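Local coordinates for Glyoxalase/Bleomycin resistance protein/dioxygenase domain (Frankia sp., PDB 2RK0), which is of unknown specific function but belongs to the glyoxalase/bleomycin resistance protein/dioxygenase superfamily, whose members include metal-dependent enzymes and antibiotic-binding proteins, at residues A[4-9]-A[49-54]. Sequence-based numbering, arbitrary orientation.
Sequences SGVSHV and GGLSIV
Val9 straddles Ile53 in a parallel bridge: its N donates to Ser52 O at 3.0 Å, and its O receives Val54 N at 2.8 Å. Both bonds are nearly straight, and each carbonyl takes a second, weaker CA-H contact, Ser52 O from His8 and Val9 O from Ile53. Beside this backbone pairing, the CB atoms of His8 and Ser52 lie 3.5 Å apart. The His8 CG sits between its backbone N and carbonyl carbon (chi1 66°), and the ring crosses Val54 at a slant, with His8 CD2 4.1 Å from Val54 CG2. Where the two segments diverge, a water takes over: it donates to Ser7 O and Gly50 O and accepts from Ser52 N, bridging the two backbones just before the direct pairing begins. Near this end, Val6 CG1 meets Leu51 CD1 at 4.1 Å, adding a small apolar contact. Further out, Ser52 OG is hydrogen-bonded to His44 NE2 on strand 40-46, and Val54 continues the pairing with Leu11. Val6, His8 and Val9 also pair antiparallel with a strand of the second subunit, where the His8 ring meets that of His75 of that subunit. The parallel pairing of strands 6-12 and 52-58 closes one four-stranded βαβββ module of the vicinal oxygen chelate fold.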
ATOM      1  N   SER A   4       1.414   2.514  14.436  1.00 29.86           N
ATOM      2  CA  SER A   4       1.178   3.933  14.207  1.00 29.47           C
ATOM      3  C   SER A   4       1.017   4.344  12.753  1.00 29.61           C
ATOM      4  O   SER A   4       1.180   5.519  12.418  1.00 33.11           O
ATOM      5  CB  SER A   4       2.305   4.748  14.840  1.00 28.32           C
ATOM      6  OG  SER A   4       3.570   4.272  14.409  1.00 27.22           O
ATOM      7  N   GLY A   5       0.704   3.394  11.881  1.00 27.04           N
ATOM      8  CA  GLY A   5       0.527   3.743  10.483  1.00 24.88           C
ATOM      9  C   GLY A   5       1.484   3.059   9.529  1.00 24.32           C
ATOM     10  O   GLY A   5       2.042   1.998   9.835  1.00 22.03           O
ATOM     11  N   VAL A   6       1.670   3.671   8.364  1.00 24.24           N
ATOM     12  CA  VAL A   6       2.551   3.126   7.346  1.00 23.90           C
ATOM     13  C   VAL A   6       3.951   3.721   7.422  1.00 23.64           C
ATOM     14  O   VAL A   6       4.124   4.934   7.345  1.00 24.36           O
ATOM     15  CB  VAL A   6       1.995   3.376   5.915  1.00 25.43           C
ATOM     16  CG1 VAL A   6       2.955   2.817   4.873  1.00 22.96           C
ATOM     17  CG2 VAL A   6       0.622   2.732   5.762  1.00 22.71           C
ATOM     18  N   SER A   7       4.952   2.863   7.580  1.00 21.34           N
ATOM     19  CA  SER A   7       6.336   3.314   7.631  1.00 22.80           C
ATOM     20  C   SER A   7       6.757   3.630   6.193  1.00 22.61           C
ATOM     21  O   SER A   7       7.398   4.647   5.913  1.00 23.77           O
ATOM     22  CB  SER A   7       7.218   2.210   8.211  1.00 21.91           C
ATOM     23  OG  SER A   7       8.561   2.641   8.276  1.00 28.98           O
ATOM     24  N   HIS A   8       6.387   2.740   5.282  1.00 22.03           N
ATOM     25  CA  HIS A   8       6.679   2.931   3.870  1.00 21.73           C
ATOM     26  C   HIS A   8       6.071   1.836   3.021  1.00 20.30           C
ATOM     27  O   HIS A   8       5.721   0.760   3.508  1.00 19.30           O
ATOM     28  CB  HIS A   8       8.186   2.995   3.614  1.00 24.77           C
ATOM     29  CG  HIS A   8       8.907   1.713   3.880  1.00 26.72           C
ATOM     30  ND1 HIS A   8       9.562   1.459   5.068  1.00 29.41           N
ATOM     31  CD2 HIS A   8       9.104   0.622   3.101  1.00 27.20           C
ATOM     32  CE1 HIS A   8      10.133   0.270   5.008  1.00 28.69           C
ATOM     33  NE2 HIS A   8       9.869  -0.259   3.823  1.00 29.21           N
ATOM     34  N   VAL A   9       5.935   2.123   1.737  1.00 19.05           N
ATOM     35  CA  VAL A   9       5.374   1.151   0.820  1.00 19.60           C
ATOM     36  C   VAL A   9       6.424   0.823  -0.214  1.00 19.60           C
ATOM     37  O   VAL A   9       6.990   1.713  -0.841  1.00 19.30           O
ATOM     38  CB  VAL A   9       4.139   1.703   0.097  1.00 18.63           C
ATOM     39  CG1 VAL A   9       3.565   0.629  -0.827  1.00 19.76           C
ATOM     40  CG2 VAL A   9       3.101   2.151   1.113  1.00 19.29           C
ATOM     41  N   GLY A  49       4.208  15.421   2.102  1.00 30.99           N
ATOM     42  CA  GLY A  49       3.349  14.896   3.142  1.00 31.41           C
ATOM     43  C   GLY A  49       4.098  13.895   4.000  1.00 30.89           C
ATOM     44  O   GLY A  49       3.658  13.563   5.097  1.00 32.76           O
ATOM     45  N   GLY A  50       5.223  13.391   3.493  1.00 30.01           N
ATOM     46  CA  GLY A  50       6.029  12.459   4.270  1.00 28.81           C
ATOM     47  C   GLY A  50       6.032  10.968   3.953  1.00 28.33           C
ATOM     48  O   GLY A  50       6.909  10.249   4.439  1.00 26.72           O
ATOM     49  N   LEU A  51       5.082  10.488   3.154  1.00 26.10           N
ATOM     50  CA  LEU A  51       5.039   9.057   2.842  1.00 25.40           C
ATOM     51  C   LEU A  51       6.248   8.562   2.065  1.00 23.55           C
ATOM     52  O   LEU A  51       6.600   9.110   1.018  1.00 23.19           O
ATOM     53  CB  LEU A  51       3.773   8.696   2.057  1.00 26.08           C
ATOM     54  CG  LEU A  51       3.696   7.212   1.665  1.00 27.95           C
ATOM     55  CD1 LEU A  51       3.706   6.334   2.907  1.00 26.13           C
ATOM     56  CD2 LEU A  51       2.446   6.958   0.850  1.00 27.16           C
ATOM     57  N   SER A  52       6.883   7.520   2.591  1.00 23.43           N
ATOM     58  CA  SER A  52       8.045   6.924   1.948  1.00 23.31           C
ATOM     59  C   SER A  52       7.605   5.833   0.987  1.00 22.31           C
ATOM     60  O   SER A  52       6.814   4.961   1.343  1.00 21.38           O
ATOM     61  CB  SER A  52       8.999   6.304   2.978  1.00 23.74           C
ATOM     62  OG  SER A  52       9.964   7.235   3.434  1.00 28.31           O
ATOM     63  N   ILE A  53       8.124   5.893  -0.231  1.00 21.19           N
ATOM     64  CA  ILE A  53       7.819   4.891  -1.235  1.00 21.16           C
ATOM     65  C   ILE A  53       9.117   4.374  -1.827  1.00 20.63           C
ATOM     66  O   ILE A  53       9.948   5.145  -2.320  1.00 19.51           O
ATOM     67  CB  ILE A  53       6.959   5.453  -2.380  1.00 21.34           C
ATOM     68  CG1 ILE A  53       5.581   5.831  -1.851  1.00 21.07           C
ATOM     69  CG2 ILE A  53       6.824   4.406  -3.488  1.00 20.86           C
ATOM     70  CD1 ILE A  53       4.673   6.385  -2.900  1.00 26.78           C
ATOM     71  N   VAL A  54       9.290   3.061  -1.767  1.00 18.82           N
ATOM     72  CA  VAL A  54      10.482   2.440  -2.311  1.00 19.74           C
ATOM     73  C   VAL A  54      10.084   1.722  -3.593  1.00 19.35           C
ATOM     74  O   VAL A  54       9.134   0.942  -3.603  1.00 17.95           O
ATOM     75  CB  VAL A  54      11.090   1.416  -1.327  1.00 19.72           C
ATOM     76  CG1 VAL A  54      12.390   0.862  -1.898  1.00 19.77           C
ATOM     77  CG2 VAL A  54      11.335   2.079   0.041  1.00 19.09           C
TER
HETATM   78  O   HOH W   1       6.826   7.541   5.627  1.00 34.82           O